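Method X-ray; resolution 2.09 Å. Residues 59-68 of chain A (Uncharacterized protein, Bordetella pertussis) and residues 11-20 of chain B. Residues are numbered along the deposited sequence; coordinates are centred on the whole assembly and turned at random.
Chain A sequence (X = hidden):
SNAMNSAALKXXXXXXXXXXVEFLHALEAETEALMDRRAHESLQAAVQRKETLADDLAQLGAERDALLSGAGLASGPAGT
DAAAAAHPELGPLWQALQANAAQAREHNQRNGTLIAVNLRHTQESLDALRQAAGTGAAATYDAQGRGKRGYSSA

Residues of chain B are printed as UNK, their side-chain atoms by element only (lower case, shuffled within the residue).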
# COMPACT_ATOMS: atom_id res chain seq x y z
N GLN A 59 26.17 17.77 -7.46
CA GLN A 59 27.30 17.84 -8.38
C GLN A 59 27.27 19.17 -9.12
O GLN A 59 28.30 19.83 -9.27
CB GLN A 59 27.24 16.71 -9.39
CG GLN A 59 28.36 16.73 -10.44
CD GLN A 59 29.75 17.04 -9.85
OE1 GLN A 59 30.18 16.39 -8.88
NE2 GLN A 59 30.45 18.04 -10.42
N LEU A 60 26.06 19.56 -9.56
CA LEU A 60 25.87 20.84 -10.22
C LEU A 60 26.06 22.01 -9.26
O LEU A 60 26.55 23.05 -9.65
CB LEU A 60 24.49 20.92 -10.89
CG LEU A 60 24.23 19.94 -12.04
CD1 LEU A 60 22.94 20.32 -12.74
CD2 LEU A 60 25.37 19.85 -13.04
N GLY A 61 25.66 21.84 -8.00
CA GLY A 61 25.95 22.84 -6.98
C GLY A 61 27.46 23.07 -6.89
O GLY A 61 27.91 24.21 -6.89
N ALA A 62 28.25 22.00 -6.86
CA ALA A 62 29.73 22.11 -6.83
C ALA A 62 30.28 22.78 -8.11
O ALA A 62 31.21 23.60 -8.06
CB ALA A 62 30.38 20.70 -6.62
N GLU A 63 29.66 22.49 -9.25
CA GLU A 63 30.02 23.15 -10.50
C GLU A 63 29.78 24.66 -10.40
O GLU A 63 30.69 25.47 -10.66
CB GLU A 63 29.24 22.52 -11.65
CG GLU A 63 29.54 23.13 -12.98
CD GLU A 63 28.72 22.53 -14.12
OE1 GLU A 63 28.40 21.30 -14.10
OE2 GLU A 63 28.40 23.34 -15.04
N ARG A 64 28.57 25.07 -9.99
CA ARG A 64 28.32 26.48 -9.77
C ARG A 64 29.34 27.12 -8.83
O ARG A 64 29.86 28.19 -9.13
CB ARG A 64 26.95 26.74 -9.23
CG ARG A 64 26.73 28.19 -8.88
CD ARG A 64 25.29 28.54 -9.19
NE ARG A 64 24.37 27.56 -8.64
CZ ARG A 64 23.76 27.65 -7.46
NH1 ARG A 64 22.95 26.67 -7.06
NH2 ARG A 64 23.95 28.68 -6.66
N ASP A 65 29.59 26.50 -7.68
CA ASP A 65 30.58 27.05 -6.75
C ASP A 65 31.98 27.14 -7.33
O ASP A 65 32.71 28.05 -7.01
CB ASP A 65 30.65 26.24 -5.47
CG ASP A 65 29.43 26.42 -4.60
OD1 ASP A 65 28.69 27.42 -4.80
OD2 ASP A 65 29.22 25.56 -3.73
N ALA A 66 32.35 26.19 -8.19
CA ALA A 66 33.69 26.20 -8.79
C ALA A 66 33.81 27.41 -9.73
O ALA A 66 34.81 28.14 -9.69
CB ALA A 66 33.98 24.91 -9.50
N LEU A 67 32.77 27.64 -10.55
CA LEU A 67 32.72 28.83 -11.42
C LEU A 67 32.74 30.10 -10.65
O LEU A 67 33.46 31.04 -11.03
CB LEU A 67 31.48 28.86 -12.31
CG LEU A 67 31.53 27.76 -13.35
CD1 LEU A 67 30.15 27.52 -13.96
CD2 LEU A 67 32.59 28.11 -14.39
N LEU A 68 31.95 30.13 -9.55
CA LEU A 68 31.89 31.30 -8.68
C LEU A 68 33.27 31.60 -8.07
O LEU A 68 33.81 32.73 -8.20
CB LEU A 68 30.85 31.10 -7.58
CG LEU A 68 29.39 31.26 -8.01
CD1 LEU A 68 28.47 30.78 -6.86
CD2 LEU A 68 29.07 32.66 -8.42
N UNK B 11 24.56 28.10 -18.22
CA UNK B 11 24.48 26.69 -18.51
C UNK B 11 24.24 25.87 -17.24
O UNK B 11 23.41 24.98 -17.22
c UNK B 11 25.76 26.24 -19.21
o UNK B 11 25.79 24.83 -19.31
N UNK B 12 25.00 26.20 -16.20
CA UNK B 12 24.91 25.49 -14.96
C UNK B 12 23.54 25.75 -14.33
O UNK B 12 22.85 24.82 -13.96
s UNK B 12 25.95 25.01 -12.45
c UNK B 12 26.01 25.93 -14.01
N UNK B 13 23.14 27.01 -14.26
CA UNK B 13 21.85 27.34 -13.67
C UNK B 13 20.68 26.70 -14.47
O UNK B 13 19.71 26.27 -13.87
c UNK B 13 22.23 31.20 -12.81
c UNK B 13 22.44 29.69 -12.57
c UNK B 13 21.66 28.85 -13.59
c UNK B 13 22.06 29.37 -11.16
N UNK B 14 20.77 26.61 -15.81
CA UNK B 14 19.72 25.92 -16.59
C UNK B 14 19.60 24.46 -16.23
O UNK B 14 18.48 23.95 -16.01
c UNK B 14 19.70 27.37 -18.62
c UNK B 14 20.22 27.61 -20.02
o UNK B 14 19.87 28.67 -20.55
c UNK B 14 19.95 26.03 -18.10
o UNK B 14 20.97 26.78 -20.58
N UNK B 15 20.75 23.78 -16.18
CA UNK B 15 20.74 22.37 -15.86
C UNK B 15 20.27 22.15 -14.44
O UNK B 15 19.56 21.18 -14.20
c UNK B 15 22.42 21.61 -17.54
n UNK B 15 24.83 21.90 -17.86
n UNK B 15 25.91 21.16 -15.96
c UNK B 15 25.83 22.00 -16.98
c UNK B 15 23.75 20.93 -17.82
c UNK B 15 22.09 21.70 -16.09
n UNK B 15 26.77 22.94 -17.14
N UNK B 16 20.63 23.04 -13.50
CA UNK B 16 20.17 22.87 -12.12
C UNK B 16 18.69 22.98 -12.04
O UNK B 16 18.03 22.14 -11.41
o UNK B 16 22.79 24.47 -8.61
c UNK B 16 20.79 23.89 -11.15
o UNK B 16 23.33 25.57 -10.42
c UNK B 16 22.13 23.51 -10.68
c UNK B 16 22.80 24.60 -9.84
N UNK B 17 18.16 24.02 -12.69
CA UNK B 17 16.73 24.29 -12.64
C UNK B 17 15.93 23.19 -13.32
O UNK B 17 14.83 22.87 -12.86
o UNK B 17 14.28 26.17 -14.11
c UNK B 17 16.43 25.65 -13.28
c UNK B 17 15.00 26.04 -13.11
n UNK B 17 14.55 26.18 -11.88
N UNK B 18 16.47 22.60 -14.39
CA UNK B 18 15.81 21.45 -15.00
C UNK B 18 15.80 20.23 -14.06
O UNK B 18 14.83 19.49 -14.04
c UNK B 18 16.38 21.10 -16.34
N UNK B 19 16.87 20.02 -13.29
CA UNK B 19 16.89 18.94 -12.32
C UNK B 19 15.93 19.21 -11.16
O UNK B 19 15.22 18.32 -10.70
c UNK B 19 18.69 16.77 -13.37
c UNK B 19 20.61 17.83 -12.20
c UNK B 19 18.31 18.72 -11.81
c UNK B 19 19.26 18.08 -12.85
N UNK B 20 15.86 20.45 -10.70
CA UNK B 20 14.92 20.74 -9.63
C UNK B 20 13.49 20.45 -10.11
O UNK B 20 12.69 19.84 -9.38
c UNK B 20 13.95 22.44 -8.05
c UNK B 20 15.06 22.15 -9.08
c UNK B 20 16.44 22.33 -8.46

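Both stretches are helical, and they run nearly antiparallel, their directions 160° apart and their axes 9.7 Å apart at closest approach.

Position 11 of chain B has one side-chain carbon followed by one oxygen, and it makes no contact with the chain A stretch. This is serine, S11(B), whose hydroxyl remains free to serve its own helix.

Position 12 carries one carbon and then a sulfur, which lies 3.5 Å from L60(A) O and 3.6 Å from R64(A) N. This is cysteine. C12(B) sits where the helices come close, its CA 6.3 Å from CA of R64(A). The small side chain fits against backbone, while CB is 4.4 Å from L67(A) CD1.

Position 13 has four carbons, forked at the second, and one of its end carbons lies 3.9 Å from R64(A) CD. This is leucine. The CA-to-CB bond of L13(B) points sideways, but the end of the chain comes nearer, and CD2 packs against the aliphatic part of the arginine.

At position 14 three carbons end in a pair of oxygens, so the residue is glutamate. E14(B) is out of reach of the chain A stretch and takes no part in the contact; its charge suits a partly exposed place.

Position 15 has three carbons, a nitrogen, and a carbon bearing two more nitrogens, which lie 2.7 Å from E63(A) OE2 and 3.1 Å from E63(A) OE1. Such a guanidinium belongs to arginine. R15(B) meets the carboxylate of E63(A) in a two-pronged salt bridge, NH1 donating to OE2 and NH2 to OE1. NH1 also donates to S11(B) OG at 3.0 Å, one turn earlier, linking the arginine to its own helix. L60(A) CD2, 3.2 Å from NH2, lies at the guanidinium edge.

Position 16 again shows three carbons, the third with two oxygens, one 2.9 Å from R64(A) NE and the other 2.7 Å from R64(A) NH1. This is glutamate. E16(B) is buried, and NE donates to OE1 and NH1 to OE2, so its charge is met by an opposite one. Its methylene chain is useful too, with CG 3.5 Å from L60(A) CB.

Position 17 has two carbons, the second bearing one oxygen and one nitrogen, and makes no contact with the chain A stretch. This is asparagine. The CA-to-CB bond of N17(B) points sideways, and its polar ND2 is hydrogen-bonded elsewhere in the structure.

Position 18 has a single carbon, out of reach of the chain A stretch. This is alanine; A18(B) is exposed, and so small a side chain leaves little apolar surface to solvent.

Position 19 has four carbons forked at the second, an end carbon 3.5 Å from L60(A) CD1. This is leucine once more. The CA-to-CB bond of L19(B) points toward the chain A stretch, and its CD1 makes the apolar contact.

Position 20 has one carbon bearing two others, the branched side chain of valine. V20(B) is out of reach of this stretch, but its apolar character suits a buried place.

The contact thus joins close packing to paired charges. L60(A) reaches C12(B), R15(B), E16(B) and L19(B), while two bidentate salt bridges tie the helices together. Their polarity is reciprocal: chain A supplies the acid in one and the base in the other. The antiparallel course matches L60(A) with E16(B) and R64(A) with C12(B), one turn apart on each helix.

Chain B (11-20) SCLERENALV
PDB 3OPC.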